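Local coordinates for possible sortase-like protein (Corynebacterium diphtheriae, PDB 5UUS), which is probably a membrane-anchored, class E-like sortase, a cysteine transpeptidase expected to cleave sorting signals through an acyl-thioester intermediate, at residues G60-D63 against A64-E67; F98-L101 against G102-N105; V112-R115 against T116-S119; C140-P143 against E144-E147. All coordinates share one frame; numbering follows the deposited sequence.

Interaction 1: G60-D63 against A64-E67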
ATOM      1  N   GLY A  60      -6.721  -7.313 -10.047  1.00 43.45           N
ATOM      2  CA  GLY A  60      -6.502  -7.005 -11.446  1.00 45.86           C
ATOM      3  C   GLY A  60      -6.363  -5.503 -11.724  1.00 45.43           C
ATOM      4  O   GLY A  60      -6.899  -4.662 -10.992  1.00 39.53           O
ATOM      5  N   THR A  61      -5.650  -5.160 -12.789  1.00 45.46           N
ATOM      6  CA  THR A  61      -5.439  -3.746 -13.109  1.00 43.82           C
ATOM      7  C   THR A  61      -5.888  -3.387 -14.518  1.00 50.76           C
ATOM      8  O   THR A  61      -5.370  -2.439 -15.111  1.00 51.09           O
ATOM      9  CB  THR A  61      -3.951  -3.336 -12.949  1.00 47.37           C
ATOM     10  OG1 THR A  61      -3.115  -4.267 -13.632  1.00 49.13           O
ATOM     11  CG2 THR A  61      -3.549  -3.322 -11.512  1.00 37.76           C
ATOM     12  N   THR A  62      -6.844  -4.130 -15.062  1.00 50.11           N
ATOM     13  CA  THR A  62      -7.413  -3.775 -16.355  1.00 54.24           C
ATOM     14  C   THR A  62      -8.237  -2.502 -16.202  1.00 56.08           C
ATOM     15  O   THR A  62      -8.561  -2.079 -15.088  1.00 52.29           O
ATOM     16  CB  THR A  62      -8.314  -4.882 -16.929  1.00 53.91           C
ATOM     17  OG1 THR A  62      -9.552  -4.901 -16.206  1.00 57.54           O
ATOM     18  CG2 THR A  62      -7.630  -6.239 -16.838  1.00 53.14           C
ATOM     19  N   ASP A  63      -8.583  -1.901 -17.336  1.00 62.29           N
ATOM     20  CA  ASP A  63      -9.372  -0.681 -17.347  1.00 63.75           C
ATOM     21  C   ASP A  63     -10.681  -0.903 -16.617  1.00 61.26           C
ATOM     22  O   ASP A  63     -11.119  -0.061 -15.834  1.00 62.60           O
ATOM     23  CB  ASP A  63      -9.619  -0.224 -18.785  1.00 72.67           C
ATOM     24  CG  ASP A  63      -8.321  -0.050 -19.568  1.00 85.17           C
ATOM     25  OD1 ASP A  63      -7.300   0.344 -18.961  1.00 87.53           O
ATOM     26  OD2 ASP A  63      -8.320  -0.313 -20.790  1.00 92.10           O
ATOM     27  N   ALA A  64     -11.282  -2.065 -16.846  1.00 60.20           N
ATOM     28  CA  ALA A  64     -12.534  -2.417 -16.200  1.00 59.95           C
ATOM     29  C   ALA A  64     -12.386  -2.534 -14.679  1.00 60.43           C
ATOM     30  O   ALA A  64     -13.277  -2.111 -13.925  1.00 57.73           O
ATOM     31  CB  ALA A  64     -13.067  -3.715 -16.785  1.00 60.47           C
ATOM     32  N   ASP A  65     -11.268  -3.115 -14.232  1.00 54.46           N
ATOM     33  CA  ASP A  65     -10.989  -3.250 -12.801  1.00 53.36           C
ATOM     34  C   ASP A  65     -10.823  -1.902 -12.093  1.00 59.55           C
ATOM     35  O   ASP A  65     -11.228  -1.748 -10.937  1.00 65.92           O
ATOM     36  CB  ASP A  65      -9.719  -4.070 -12.578  1.00 49.06           C
ATOM     37  CG  ASP A  65      -9.843  -5.508 -13.081  1.00 50.98           C
ATOM     38  OD1 ASP A  65     -10.910  -6.125 -12.912  1.00 50.51           O
ATOM     39  OD2 ASP A  65      -8.855  -6.018 -13.640  1.00 57.12           O
ATOM     40  N   LEU A  66     -10.200  -0.943 -12.785  1.00 49.08           N
ATOM     41  CA  LEU A  66      -9.831   0.332 -12.181  1.00 51.17           C
ATOM     42  C   LEU A  66     -10.995   1.301 -12.220  1.00 61.89           C
ATOM     43  O   LEU A  66     -10.839   2.467 -11.894  1.00 57.18           O
ATOM     44  CB  LEU A  66      -8.625   0.949 -12.904  1.00 55.67           C
ATOM     45  CG  LEU A  66      -7.347   0.095 -12.878  1.00 57.57           C
ATOM     46  CD1 LEU A  66      -6.181   0.812 -13.527  1.00 60.48           C
ATOM     47  CD2 LEU A  66      -7.002  -0.263 -11.465  1.00 56.23           C
ATOM     48  N   GLU A  67     -12.160   0.807 -12.630  1.00 73.30           N
ATOM     49  CA  GLU A  67     -13.314   1.658 -12.875  1.00 80.98           C
ATOM     50  C   GLU A  67     -13.949   2.177 -11.589  1.00 77.50           C
ATOM     51  O   GLU A  67     -14.345   3.335 -11.519  1.00 86.02           O
ATOM     52  CB  GLU A  67     -14.360   0.905 -13.703  1.00 93.97           C
ATOM     53  CG  GLU A  67     -15.501   1.776 -14.216  1.00105.57           C
ATOM     54  CD  GLU A  67     -15.042   2.819 -15.226  1.00115.49           C
ATOM     55  OE1 GLU A  67     -13.947   2.647 -15.808  1.00118.44           O
ATOM     56  OE2 GLU A  67     -15.778   3.808 -15.440  1.00119.40           O
TER
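T62 and D65 bond to each other twice over, each side chain reaching back to the other's backbone, in the loop between strands 54-59 and 71-72. T62 N donates to D65 OD2 at 3.1 Å, meeting the carboxylate on its anti side and 23° out of plane. In return D65 N donates to T62 OG1 at 3.2 Å. The hydroxyl can do this because chi1 of 74° sets OG1 between the backbone N and the carbonyl carbon; it also gives a weak bond to D65 OD2 at 2.9 Å.

Backbone bonds close the turn. L66 N donates to T62 O at 3.0 Å and shares a weaker bond with D63 O.

The leucine lies over the turn's carbonyls, L66 CG 3.3 Å from T62 O, and its side chain touches H90, the predicted acid-base residue. G60 suits its place because glycine adopts its positive phi readily and D65 OD2 lies close, 3.2 Å from G60 C.

Short polar side chains of threonine and aspartate thus let one turn satisfy the amides of T62 and D65 locally. The carboxylate, receiving the amide of T62 and, weakly, its hydroxyl on OD2, is probably favoured in its charged form.

Interaction 2: F98-L101 against G102-N105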
ATOM      1  N   PHE A  98      -6.969   8.288  -6.322  1.00 45.35           N
ATOM      2  CA  PHE A  98      -5.552   8.630  -6.112  1.00 44.97           C
ATOM      3  C   PHE A  98      -5.193  10.031  -6.611  1.00 46.83           C
ATOM      4  O   PHE A  98      -4.056  10.274  -6.981  1.00 51.34           O
ATOM      5  CB  PHE A  98      -4.623   7.601  -6.796  1.00 41.32           C
ATOM      6  CG  PHE A  98      -4.560   6.244  -6.109  1.00 43.50           C
ATOM      7  CD1 PHE A  98      -5.010   6.072  -4.802  1.00 40.62           C
ATOM      8  CD2 PHE A  98      -4.002   5.150  -6.769  1.00 42.47           C
ATOM      9  CE1 PHE A  98      -4.943   4.793  -4.179  1.00 41.04           C
ATOM     10  CE2 PHE A  98      -3.915   3.891  -6.159  1.00 40.06           C
ATOM     11  CZ  PHE A  98      -4.389   3.706  -4.872  1.00 40.89           C
ATOM     12  N   ASN A  99      -6.156  10.946  -6.631  1.00 44.14           N
ATOM     13  CA  ASN A  99      -5.866  12.307  -7.089  1.00 49.98           C
ATOM     14  C   ASN A  99      -4.943  13.062  -6.119  1.00 54.90           C
ATOM     15  O   ASN A  99      -4.186  13.935  -6.538  1.00 53.08           O
ATOM     16  CB  ASN A  99      -7.164  13.092  -7.292  1.00 52.05           C
ATOM     17  CG  ASN A  99      -6.926  14.512  -7.805  1.00 65.85           C
ATOM     18  OD1 ASN A  99      -6.075  14.763  -8.691  1.00 63.50           O
ATOM     19  ND2 ASN A  99      -7.666  15.455  -7.232  1.00 69.74           N
ATOM     20  N   ASP A 100      -4.983  12.707  -4.833  1.00 51.22           N
ATOM     21  CA  ASP A 100      -4.285  13.490  -3.807  1.00 52.94           C
ATOM     22  C   ASP A 100      -3.095  12.797  -3.131  1.00 49.83           C
ATOM     23  O   ASP A 100      -2.672  13.206  -2.048  1.00 48.06           O
ATOM     24  CB  ASP A 100      -5.281  13.927  -2.734  1.00 61.58           C
ATOM     25  CG  ASP A 100      -6.215  15.040  -3.220  1.00 73.17           C
ATOM     26  OD1 ASP A 100      -5.723  16.028  -3.807  1.00 70.72           O
ATOM     27  OD2 ASP A 100      -7.445  14.919  -3.028  1.00 80.23           O
ATOM     28  N   LEU A 101      -2.529  11.787  -3.778  1.00 43.29           N
ATOM     29  CA  LEU A 101      -1.376  11.063  -3.208  1.00 42.62           C
ATOM     30  C   LEU A 101      -0.150  11.973  -2.972  1.00 47.35           C
ATOM     31  O   LEU A 101       0.708  11.672  -2.142  1.00 42.96           O
ATOM     32  CB  LEU A 101      -0.974   9.907  -4.121  1.00 44.04           C
ATOM     33  CG  LEU A 101      -1.931   8.717  -4.231  1.00 48.09           C
ATOM     34  CD1 LEU A 101      -1.216   7.570  -4.908  1.00 43.07           C
ATOM     35  CD2 LEU A 101      -2.438   8.287  -2.871  1.00 46.32           C
ATOM     36  N   GLY A 102      -0.079  13.080  -3.713  1.00 48.09           N
ATOM     37  CA  GLY A 102       1.006  14.050  -3.591  1.00 52.86           C
ATOM     38  C   GLY A 102       0.961  14.814  -2.277  1.00 53.31           C
ATOM     39  O   GLY A 102       1.941  15.458  -1.871  1.00 47.41           O
ATOM     40  N   ASN A 103      -0.178  14.727  -1.600  1.00 50.93           N
ATOM     41  CA  ASN A 103      -0.369  15.420  -0.337  1.00 51.51           C
ATOM     42  C   ASN A 103      -0.073  14.552   0.868  1.00 49.17           C
ATOM     43  O   ASN A 103      -0.061  15.050   1.986  1.00 47.63           O
ATOM     44  CB  ASN A 103      -1.787  15.971  -0.239  1.00 59.12           C
ATOM     45  CG  ASN A 103      -2.044  17.072  -1.248  1.00 64.30           C
ATOM     46  OD1 ASN A 103      -1.151  17.861  -1.570  1.00 68.83           O
ATOM     47  ND2 ASN A 103      -3.263  17.120  -1.766  1.00 69.96           N
ATOM     48  N   LEU A 104       0.182  13.263   0.644  1.00 43.28           N
ATOM     49  CA  LEU A 104       0.634  12.395   1.747  1.00 46.03           C
ATOM     50  C   LEU A 104       2.017  12.792   2.256  1.00 47.63           C
ATOM     51  O   LEU A 104       2.881  13.222   1.484  1.00 44.17           O
ATOM     52  CB  LEU A 104       0.652  10.938   1.316  1.00 48.27           C
ATOM     53  CG  LEU A 104      -0.715  10.294   1.079  1.00 48.85           C
ATOM     54  CD1 LEU A 104      -0.553   8.963   0.370  1.00 44.68           C
ATOM     55  CD2 LEU A 104      -1.440  10.083   2.382  1.00 52.49           C
ATOM     56  N   ASN A 105       2.219  12.680   3.563  1.00 45.73           N
ATOM     57  CA  ASN A 105       3.540  12.921   4.144  1.00 48.17           C
ATOM     58  C   ASN A 105       4.072  11.662   4.772  1.00 46.15           C
ATOM     59  O   ASN A 105       3.292  10.743   5.056  1.00 43.47           O
ATOM     60  CB  ASN A 105       3.488  14.022   5.191  1.00 48.18           C
ATOM     61  CG  ASN A 105       2.902  15.305   4.655  1.00 53.60           C
ATOM     62  OD1 ASN A 105       1.980  15.873   5.249  1.00 55.99           O
ATOM     63  ND2 ASN A 105       3.409  15.756   3.514  1.00 47.72           N
TER
HETATM   64  O   HOH W   1      -1.622  14.312  -5.953  1.00 49.41           O
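D100 O takes the amide of N103 at 3.0 Å, with an N-H...O angle of 159°, in the 3-10 turn that runs through L101, G102 and N103. The donor stands well above the carbonyl plane rather than on a lone pair, in keeping with the tight winding of a 3-10 turn. One residue further on, L104 N repeats the i to i+3 pattern with a longer bond of 3.3 Å to L101 O.

The start of the turn is tied by water. N99 O accepts a hydrogen from a water at 2.7 Å, and the same water accepts from G102 N, so the amide of G102 is bridged back to the carbonyl of N99.

Two kinds of side chain flank this backbone. On the polar side, D100 and N103 bring carboxylate and amide planes to within 25° of parallel, with D100 OD1 3.4 Å from N103 ND2; short polar groups suit this exposed side. The leucines lie side by side and point the same way into the protein, where L101 meets M192, M205 and V207 and L104 meets I46 and F49. R160 bonds L104 O and, weakly, L101 O. L101 thus joins the loop between strands 83-88 and 109-114 to strands 188-193 and 204-216. Between the leucines themselves, the branch L101 CD2 packs against L104 CD1 at 3.8 Å.

Interaction 3: V112-R115 against T116-S119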
ATOM      1  N   VAL A 112      -5.373  -1.105   5.458  1.00 40.68           N
ATOM      2  CA  VAL A 112      -5.911  -2.072   4.507  1.00 37.98           C
ATOM      3  C   VAL A 112      -6.585  -3.217   5.256  1.00 45.22           C
ATOM      4  O   VAL A 112      -6.003  -3.868   6.117  1.00 39.94           O
ATOM      5  CB  VAL A 112      -4.819  -2.612   3.569  1.00 40.11           C
ATOM      6  CG1 VAL A 112      -5.423  -3.479   2.469  1.00 36.14           C
ATOM      7  CG2 VAL A 112      -4.065  -1.443   2.933  1.00 38.50           C
ATOM      8  N   GLU A 113      -7.840  -3.430   4.916  1.00 47.46           N
ATOM      9  CA  GLU A 113      -8.633  -4.474   5.508  1.00 40.47           C
ATOM     10  C   GLU A 113      -8.860  -5.593   4.502  1.00 45.92           C
ATOM     11  O   GLU A 113      -9.238  -5.329   3.346  1.00 40.71           O
ATOM     12  CB  GLU A 113      -9.962  -3.873   5.951  1.00 44.20           C
ATOM     13  CG  GLU A 113     -10.911  -4.792   6.583  1.00 47.70           C
ATOM     14  CD  GLU A 113     -12.302  -4.166   6.685  1.00 51.07           C
ATOM     15  OE1 GLU A 113     -12.531  -3.033   6.156  1.00 48.94           O
ATOM     16  OE2 GLU A 113     -13.162  -4.823   7.291  1.00 52.60           O
ATOM     17  N   THR A 114      -8.641  -6.841   4.919  1.00 41.49           N
ATOM     18  CA  THR A 114      -9.151  -7.950   4.126  1.00 39.62           C
ATOM     19  C   THR A 114     -10.278  -8.653   4.894  1.00 36.57           C
ATOM     20  O   THR A 114     -10.636  -8.250   6.000  1.00 40.33           O
ATOM     21  CB  THR A 114      -8.045  -8.961   3.770  1.00 37.11           C
ATOM     22  OG1 THR A 114      -7.722  -9.737   4.921  1.00 39.40           O
ATOM     23  CG2 THR A 114      -6.804  -8.241   3.243  1.00 40.58           C
ATOM     24  N   ARG A 115     -10.825  -9.716   4.328  1.00 39.20           N
ATOM     25  CA  ARG A 115     -11.844 -10.474   5.068  1.00 38.74           C
ATOM     26  C   ARG A 115     -11.330 -11.132   6.380  1.00 44.14           C
ATOM     27  O   ARG A 115     -12.115 -11.449   7.263  1.00 46.40           O
ATOM     28  CB  ARG A 115     -12.463 -11.512   4.150  1.00 41.19           C
ATOM     29  CG  ARG A 115     -13.277 -10.869   3.003  1.00 41.27           C
ATOM     30  CD  ARG A 115     -13.773 -11.958   2.073  1.00 43.98           C
ATOM     31  NE  ARG A 115     -14.539 -11.508   0.913  1.00 55.24           N
ATOM     32  CZ  ARG A 115     -15.786 -11.025   0.938  1.00 55.95           C
ATOM     33  NH1 ARG A 115     -16.443 -10.856   2.087  1.00 48.78           N
ATOM     34  NH2 ARG A 115     -16.376 -10.678  -0.206  1.00 57.55           N
ATOM     35  N   THR A 116     -10.015 -11.286   6.524  1.00 41.33           N
ATOM     36  CA  THR A 116      -9.465 -11.918   7.706  1.00 38.31           C
ATOM     37  C   THR A 116      -8.506 -11.045   8.511  1.00 40.87           C
ATOM     38  O   THR A 116      -8.040 -11.481   9.561  1.00 41.18           O
ATOM     39  CB  THR A 116      -8.697 -13.212   7.335  1.00 43.57           C
ATOM     40  OG1 THR A 116      -7.660 -12.881   6.411  1.00 38.48           O
ATOM     41  CG2 THR A 116      -9.607 -14.238   6.683  1.00 38.32           C
ATOM     42  N   SER A 117      -8.194  -9.824   8.062  1.00 37.64           N
ATOM     43  CA  SER A 117      -7.080  -9.129   8.696  1.00 35.74           C
ATOM     44  C   SER A 117      -7.134  -7.604   8.569  1.00 37.71           C
ATOM     45  O   SER A 117      -7.863  -7.061   7.742  1.00 38.50           O
ATOM     46  CB  SER A 117      -5.758  -9.615   8.100  1.00 43.27           C
ATOM     47  OG  SER A 117      -5.614  -9.123   6.769  1.00 40.57           O
ATOM     48  N   TRP A 118      -6.337  -6.938   9.406  1.00 37.09           N
ATOM     49  CA  TRP A 118      -6.089  -5.498   9.300  1.00 39.33           C
ATOM     50  C   TRP A 118      -4.587  -5.315   9.123  1.00 44.72           C
ATOM     51  O   TRP A 118      -3.811  -5.988   9.807  1.00 42.20           O
ATOM     52  CB  TRP A 118      -6.568  -4.740  10.555  1.00 41.87           C
ATOM     53  CG  TRP A 118      -8.046  -4.623  10.702  1.00 45.54           C
ATOM     54  CD1 TRP A 118      -8.877  -5.422  11.478  1.00 37.63           C
ATOM     55  CD2 TRP A 118      -8.897  -3.645  10.082  1.00 42.39           C
ATOM     56  NE1 TRP A 118     -10.177  -4.993  11.357  1.00 42.82           N
ATOM     57  CE2 TRP A 118     -10.224  -3.909  10.507  1.00 45.78           C
ATOM     58  CE3 TRP A 118      -8.669  -2.573   9.202  1.00 46.91           C
ATOM     59  CZ2 TRP A 118     -11.315  -3.136  10.093  1.00 46.66           C
ATOM     60  CZ3 TRP A 118      -9.752  -1.794   8.793  1.00 46.00           C
ATOM     61  CH2 TRP A 118     -11.059  -2.081   9.242  1.00 49.41           C
ATOM     62  N   SER A 119      -4.188  -4.429   8.197  1.00 39.20           N
ATOM     63  CA  SER A 119      -2.791  -4.056   7.994  1.00 36.96           C
ATOM     64  C   SER A 119      -2.685  -2.535   8.079  1.00 40.11           C
ATOM     65  O   SER A 119      -3.575  -1.821   7.614  1.00 38.01           O
ATOM     66  CB  SER A 119      -2.266  -4.529   6.627  1.00 41.01           C
ATOM     67  OG  SER A 119      -2.440  -5.912   6.452  1.00 44.49           O
TER
HETATM   68  O   HOH W   2      -5.027  -6.521   5.846  1.00 41.80           O
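This is a tight beta hairpin, largely buried, in which strands 109-114 and 117-123 of the sortase beta-barrel run antiparallel and turn at R115 and T116. V112 and S119 form the hydrogen-bonded pair: V112 N reaches S119 O at 2.9 Å, and S119 N reaches V112 O at 2.8 Å. Closer to the turn, T114 N donates to S117 O.

Small hydroxyl residues suit the bend. T114 OG1 accepts from T116 N at 3.2 Å and shares a hydrogen bond of 2.9 Å with S117 OG, both hydroxyls being set between backbone N and carbonyl carbon; K31 also bonds T114 OG1. A water joins V112 O to the hydroxyls of S117 and S119, and S119 OG also bonds H214.

E113 and W118 make the non-hydrogen-bonded pair, with side chains on one face of the sheet. The glutamate runs extended alongside the indole, its carboxylate only 13° from the ring plane. Its polar end is held by a salt bridge to K217 and a bond to Y45, while its methylenes serve as a hydrophobic cover. The resulting CH-pi contact places E113 CG 3.8 Å from the centroid of the W118 six-membered ring, 8° off the normal.

Interaction 4: C140-P143 against E144-E147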
ATOM      1  N   CYS A 140       7.690   6.840  13.163  1.00 50.38           N
ATOM      2  CA  CYS A 140       6.620   5.833  13.135  1.00 50.92           C
ATOM      3  C   CYS A 140       7.082   4.407  12.845  1.00 49.61           C
ATOM      4  O   CYS A 140       6.291   3.485  12.940  1.00 46.13           O
ATOM      5  CB  CYS A 140       5.555   6.224  12.104  1.00 52.59           C
ATOM      6  SG  CYS A 140       6.186   6.390  10.437  1.00 53.14           S
ATOM      7  N   PHE A 141       8.344   4.220  12.469  1.00 47.29           N
ATOM      8  CA  PHE A 141       8.849   2.872  12.239  1.00 44.27           C
ATOM      9  C   PHE A 141       9.670   2.383  13.437  1.00 47.29           C
ATOM     10  O   PHE A 141      10.004   3.168  14.321  1.00 52.28           O
ATOM     11  CB  PHE A 141       9.676   2.843  10.952  1.00 41.71           C
ATOM     12  CG  PHE A 141       8.887   3.234   9.729  1.00 38.88           C
ATOM     13  CD1 PHE A 141       7.962   2.358   9.176  1.00 44.79           C
ATOM     14  CD2 PHE A 141       9.063   4.472   9.138  1.00 42.22           C
ATOM     15  CE1 PHE A 141       7.215   2.707   8.062  1.00 42.65           C
ATOM     16  CE2 PHE A 141       8.333   4.834   8.014  1.00 42.99           C
ATOM     17  CZ  PHE A 141       7.413   3.938   7.462  1.00 45.12           C
ATOM     18  N   THR A 142      10.001   1.094  13.464  1.00 40.63           N
ATOM     19  CA  THR A 142      10.877   0.572  14.511  1.00 43.51           C
ATOM     20  C   THR A 142      12.291   1.115  14.273  1.00 49.01           C
ATOM     21  O   THR A 142      12.594   1.608  13.177  1.00 45.43           O
ATOM     22  CB  THR A 142      10.875  -0.959  14.528  1.00 48.59           C
ATOM     23  OG1 THR A 142      11.547  -1.443  13.366  1.00 48.83           O
ATOM     24  CG2 THR A 142       9.420  -1.496  14.510  1.00 44.13           C
ATOM     25  N   PRO A 143      13.142   1.081  15.313  1.00 49.40           N
ATOM     26  CA  PRO A 143      14.516   1.555  15.120  1.00 54.91           C
ATOM     27  C   PRO A 143      15.212   0.704  14.076  1.00 52.19           C
ATOM     28  O   PRO A 143      15.971   1.228  13.274  1.00 47.41           O
ATOM     29  CB  PRO A 143      15.160   1.406  16.509  1.00 54.13           C
ATOM     30  CG  PRO A 143      14.145   0.676  17.364  1.00 56.26           C
ATOM     31  CD  PRO A 143      12.811   0.865  16.733  1.00 52.02           C
ATOM     32  N   GLU A 144      14.900  -0.585  14.057  1.00 49.94           N
ATOM     33  CA  GLU A 144      15.433  -1.494  13.046  1.00 52.46           C
ATOM     34  C   GLU A 144      14.955  -1.145  11.624  1.00 48.98           C
ATOM     35  O   GLU A 144      15.753  -1.093  10.687  1.00 48.85           O
ATOM     36  CB  GLU A 144      15.056  -2.939  13.393  1.00 50.49           C
ATOM     37  CG  GLU A 144      15.666  -3.432  14.721  1.00 60.96           C
ATOM     38  CD  GLU A 144      14.964  -2.895  15.991  1.00 68.81           C
ATOM     39  OE1 GLU A 144      13.824  -2.373  15.915  1.00 61.22           O
ATOM     40  OE2 GLU A 144      15.569  -2.995  17.080  1.00 77.05           O
ATOM     41  N   GLN A 145      13.656  -0.914  11.449  1.00 43.60           N
ATOM     42  CA  GLN A 145      13.177  -0.428  10.154  1.00 38.45           C
ATOM     43  C   GLN A 145      13.839   0.896   9.750  1.00 40.91           C
ATOM     44  O   GLN A 145      14.228   1.072   8.600  1.00 43.35           O
ATOM     45  CB  GLN A 145      11.660  -0.261  10.172  1.00 38.79           C
ATOM     46  CG  GLN A 145      10.911  -1.596  10.134  1.00 37.76           C
ATOM     47  CD  GLN A 145       9.417  -1.386  10.240  1.00 43.85           C
ATOM     48  OE1 GLN A 145       8.962  -0.568  11.032  1.00 40.80           O
ATOM     49  NE2 GLN A 145       8.647  -2.133   9.451  1.00 42.89           N
ATOM     50  N   ALA A 146      13.969   1.821  10.696  1.00 44.45           N
ATOM     51  CA  ALA A 146      14.584   3.109  10.385  1.00 44.42           C
ATOM     52  C   ALA A 146      16.000   2.929   9.853  1.00 47.24           C
ATOM     53  O   ALA A 146      16.426   3.664   8.940  1.00 49.87           O
ATOM     54  CB  ALA A 146      14.585   4.003  11.602  1.00 40.26           C
ATOM     55  N   GLU A 147      16.738   1.965  10.408  1.00 46.43           N
ATOM     56  CA  GLU A 147      18.105   1.730   9.944  1.00 45.86           C
ATOM     57  C   GLU A 147      18.107   1.160   8.552  1.00 48.55           C
ATOM     58  O   GLU A 147      18.890   1.604   7.713  1.00 51.11           O
ATOM     59  CB  GLU A 147      18.873   0.802  10.876  1.00 50.32           C
ATOM     60  CG  GLU A 147      19.208   1.457  12.197  1.00 70.70           C
ATOM     61  CD  GLU A 147      20.046   0.566  13.103  1.00 89.68           C
ATOM     62  OE1 GLU A 147      20.773  -0.309  12.574  1.00 98.01           O
ATOM     63  OE2 GLU A 147      19.972   0.742  14.343  1.00 90.52           O
TER
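A capping box starts helix 143-151, with T142 as N-cap and Q145 as its partner. T142 OG1 accepts from Q145 N at 2.9 Å, and Q145 OE1 answers by accepting from T142 N at 3.1 Å. The second bond is nearly straight, at 170°, and uses a lone pair in the amide plane. Threonine suits the N-cap because its short hydroxyl side chain can accept from the first turn, chi1 of 70° placing OG1 between backbone N and carbonyl carbon; glutamine suits because its chain, extended beyond CG, is long enough to carry OE1 to the T142 amide.

Regular helix bonds follow: A146 N donates to T142 O at 2.8 Å and E147 N to P143 O at 3.1 Å. P143, lacking an N-H, costs nothing in a first turn. E144 bends at chi2 to bring OE1 against the proline ring, 3.4 Å from P143 CG.

F141 crosses Q145 at about a right angle, with OE1 near the ring plane at its edge. Q145 NE2 bonds E187 and L211 O. F141, next to the C107-C140 disulfide, packs on M210 and T212 of strand 204-216 and on R122 of strand 117-123, and A146 packs on Y134 and A137 of helix 130-137.

How the interactions relate
All four contacts are local turns of one chain, and their chemistry follows their depth. Interaction 3 is the most buried and is the one built on paired strands; its side chains pair between neighbouring strands, E113 lying along W118. Interaction 1 is a surface loop held almost wholly by polar bonds, and interactions 2 and 4 are intermediate, with one side toward solvent and the other packed on the sheet. Both reach strand 204-216, as does interaction 3. Interactions 1 and 4 share a reciprocal threonine-led pattern three residues apart, and in interaction 4 this pattern caps helix 143-151. Interactions 1 and 4 lie on opposite sides of the chain's centre, about 35 Å apart between centres.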